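Local atomic coordinates of putative metal binding protein (Coccidioides immitis, PDB entry 3CVG), a protein that probably binds a metal ion or other small ligand, as a member of the periplasmic binding protein superfamily. Residues A41-K46 with E253-W257. Sequence-based numbering, arbitrary orientation.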
loop_
_atom_site.group_PDB
_atom_site.type_symbol
_atom_site.label_atom_id
_atom_site.label_comp_id
_atom_site.label_asym_id
_atom_site.label_seq_id
_atom_site.Cartn_x
_atom_site.Cartn_y
_atom_site.Cartn_z
ATOM N N ALA A 41 -19.396 -8.204 3.337
ATOM C CA ALA A 41 -20.427 -7.288 2.857
ATOM C C ALA A 41 -20.957 -7.710 1.487
ATOM O O ALA A 41 -22.133 -7.504 1.178
ATOM C CB ALA A 41 -19.877 -5.872 2.793
ATOM N N PHE A 42 -20.088 -8.291 0.666
ATOM C CA PHE A 42 -20.495 -8.749 -0.658
ATOM C C PHE A 42 -21.334 -10.013 -0.507
ATOM O O PHE A 42 -22.427 -10.107 -1.063
ATOM C CB PHE A 42 -19.272 -9.047 -1.530
ATOM C CG PHE A 42 -19.616 -9.574 -2.898
ATOM C CD1 PHE A 42 -20.330 -8.791 -3.803
ATOM C CD2 PHE A 42 -19.219 -10.851 -3.286
ATOM C CE1 PHE A 42 -20.641 -9.268 -5.074
ATOM C CE2 PHE A 42 -19.526 -11.338 -4.557
ATOM C CZ PHE A 42 -20.237 -10.546 -5.452
ATOM N N ILE A 43 -20.811 -10.986 0.236
ATOM C CA ILE A 43 -21.535 -12.228 0.470
ATOM C C ILE A 43 -22.896 -11.845 1.036
ATOM O O ILE A 43 -23.921 -12.437 0.696
ATOM C CB ILE A 43 -20.833 -13.120 1.514
ATOM C CG1 ILE A 43 -19.441 -13.519 1.030
ATOM C CG2 ILE A 43 -21.672 -14.361 1.773
ATOM C CD1 ILE A 43 -18.630 -14.268 2.073
ATOM N N LYS A 44 -22.884 -10.838 1.901
ATOM C CA LYS A 44 -24.094 -10.353 2.540
ATOM C C LYS A 44 -25.136 -9.931 1.512
ATOM O O LYS A 44 -26.242 -10.456 1.505
ATOM C CB LYS A 44 -23.751 -9.180 3.464
ATOM C CG LYS A 44 -24.801 -8.854 4.513
ATOM C CD LYS A 44 -25.897 -7.944 3.984
ATOM C CE LYS A 44 -26.816 -7.505 5.119
ATOM N NZ LYS A 44 -27.776 -6.440 4.700
ATOM N N SER A 45 -24.772 -8.999 0.632
ATOM C CA SER A 45 -25.698 -8.500 -0.386
ATOM C C SER A 45 -26.148 -9.491 -1.458
ATOM O O SER A 45 -27.206 -9.307 -2.056
ATOM C CB SER A 45 -25.112 -7.259 -1.067
ATOM O OG SER A 45 -25.132 -6.149 -0.186
ATOM N N LYS A 46 -25.357 -10.527 -1.714
ATOM C CA LYS A 46 -25.731 -11.510 -2.724
ATOM C C LYS A 46 -26.691 -12.549 -2.149
ATOM O O LYS A 46 -27.561 -13.057 -2.856
ATOM C CB LYS A 46 -24.484 -12.192 -3.296
ATOM C CG LYS A 46 -23.669 -11.318 -4.249
ATOM C CD LYS A 46 -24.112 -11.464 -5.703
ATOM C CE LYS A 46 -25.517 -10.932 -5.945
ATOM N NZ LYS A 46 -25.953 -11.145 -7.357
ATOM N N GLU A 253 -19.422 -9.468 -10.676
ATOM C CA GLU A 253 -20.366 -8.987 -9.672
ATOM C C GLU A 253 -19.617 -8.230 -8.584
ATOM O O GLU A 253 -20.006 -7.126 -8.200
ATOM C CB GLU A 253 -21.113 -10.160 -9.036
ATOM C CG GLU A 253 -22.134 -10.815 -9.940
ATOM C CD GLU A 253 -23.343 -9.934 -10.175
ATOM O OE1 GLU A 253 -24.051 -9.614 -9.192
ATOM O OE2 GLU A 253 -23.585 -9.561 -11.341
ATOM N N PHE A 254 -18.546 -8.836 -8.081
ATOM C CA PHE A 254 -17.754 -8.205 -7.039
ATOM C C PHE A 254 -17.195 -6.880 -7.544
ATOM O O PHE A 254 -17.278 -5.862 -6.858
ATOM C CB PHE A 254 -16.599 -9.110 -6.604
ATOM C CG PHE A 254 -15.777 -8.532 -5.486
ATOM C CD1 PHE A 254 -16.359 -8.262 -4.252
ATOM C CD2 PHE A 254 -14.434 -8.229 -5.673
ATOM C CE1 PHE A 254 -15.618 -7.695 -3.219
ATOM C CE2 PHE A 254 -13.683 -7.661 -4.643
ATOM C CZ PHE A 254 -14.280 -7.395 -3.413
ATOM N N ALA A 255 -16.630 -6.897 -8.748
ATOM C CA ALA A 255 -16.062 -5.683 -9.325
ATOM C C ALA A 255 -17.086 -4.546 -9.311
ATOM O O ALA A 255 -16.814 -3.461 -8.789
ATOM C CB ALA A 255 -15.585 -5.954 -10.750
ATOM N N LYS A 256 -18.261 -4.804 -9.881
ATOM C CA LYS A 256 -19.341 -3.815 -9.939
ATOM C C LYS A 256 -19.756 -3.331 -8.554
ATOM O O LYS A 256 -19.926 -2.132 -8.321
ATOM C CB LYS A 256 -20.564 -4.415 -10.643
ATOM C CG LYS A 256 -20.677 -4.097 -12.125
ATOM C CD LYS A 256 -20.979 -2.619 -12.333
ATOM C CE LYS A 256 -21.406 -2.323 -13.767
ATOM N NZ LYS A 256 -21.871 -0.911 -13.899
ATOM N N TRP A 257 -19.935 -4.277 -7.641
ATOM C CA TRP A 257 -20.336 -3.960 -6.273
ATOM C C TRP A 257 -19.295 -3.085 -5.564
ATOM O O TRP A 257 -19.629 -2.087 -4.918
ATOM C CB TRP A 257 -20.530 -5.251 -5.479
ATOM C CG TRP A 257 -20.844 -5.017 -4.043
ATOM C CD1 TRP A 257 -22.069 -4.770 -3.499
ATOM C CD2 TRP A 257 -19.903 -4.956 -2.965
ATOM N NE1 TRP A 257 -21.953 -4.557 -2.143
ATOM C CE2 TRP A 257 -20.633 -4.665 -1.789
ATOM C CE3 TRP A 257 -18.511 -5.114 -2.877
ATOM C CZ2 TRP A 257 -20.019 -4.527 -0.539
ATOM C CZ3 TRP A 257 -17.901 -4.977 -1.635
ATOM C CH2 TRP A 257 -18.658 -4.686 -0.481
#
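Residues 41-46 and 253-257 are helical segments whose axes cross nearly at a right angle, 104° between their directions, with Phe42 and Phe254 the nearest pair along the backbones. They belong to helices 34-47 and 248-259, which pack together in the periplasmic binding protein fold of this chain. An aromatic cluster of Phe42, Phe254 and Trp257 joins them. With CG anti to the backbone N (chi1 178°), the Phe42 ring meets Phe254 over one face and Trp257 at its edge, where Phe42 CD1 lies 3.8 Å from Trp257 CG. Phe254 turns its edge toward one face of Phe42 in a T-shaped pair, with ring centroids 5.3 Å apart. Over that same face sits Phe254 CA, a CH-pi contact 4.0 Å from the Phe42 ring centroid. Lys46 CG lies against the opposite face, toward its rim. At its edge, Phe42 CZ meets Glu253 CB at 3.7 Å.

Trp257 runs past Phe42 in the opposite direction. Its indole face receives Phe42 CB, which stands 4.2 Å from the centroid of the six-membered ring and close to the ring normal. Ala41 CB comes in obliquely and touches Trp257 CZ2 at 3.6 Å. Leu22 of strand 20-26 touches both phenylalanines, and Phe254 also reaches Leu239 of strand 234-241, which places the cluster against these two strands.

A salt bridge lies at the margin of the contact. The Lys46 chain bends at chi2 and chi3 and passes beside the Phe42 ring. Lys46 NZ donates to Glu253 OE1 at 3.1 Å, approaching from above the carboxylate plane, 42° out of it.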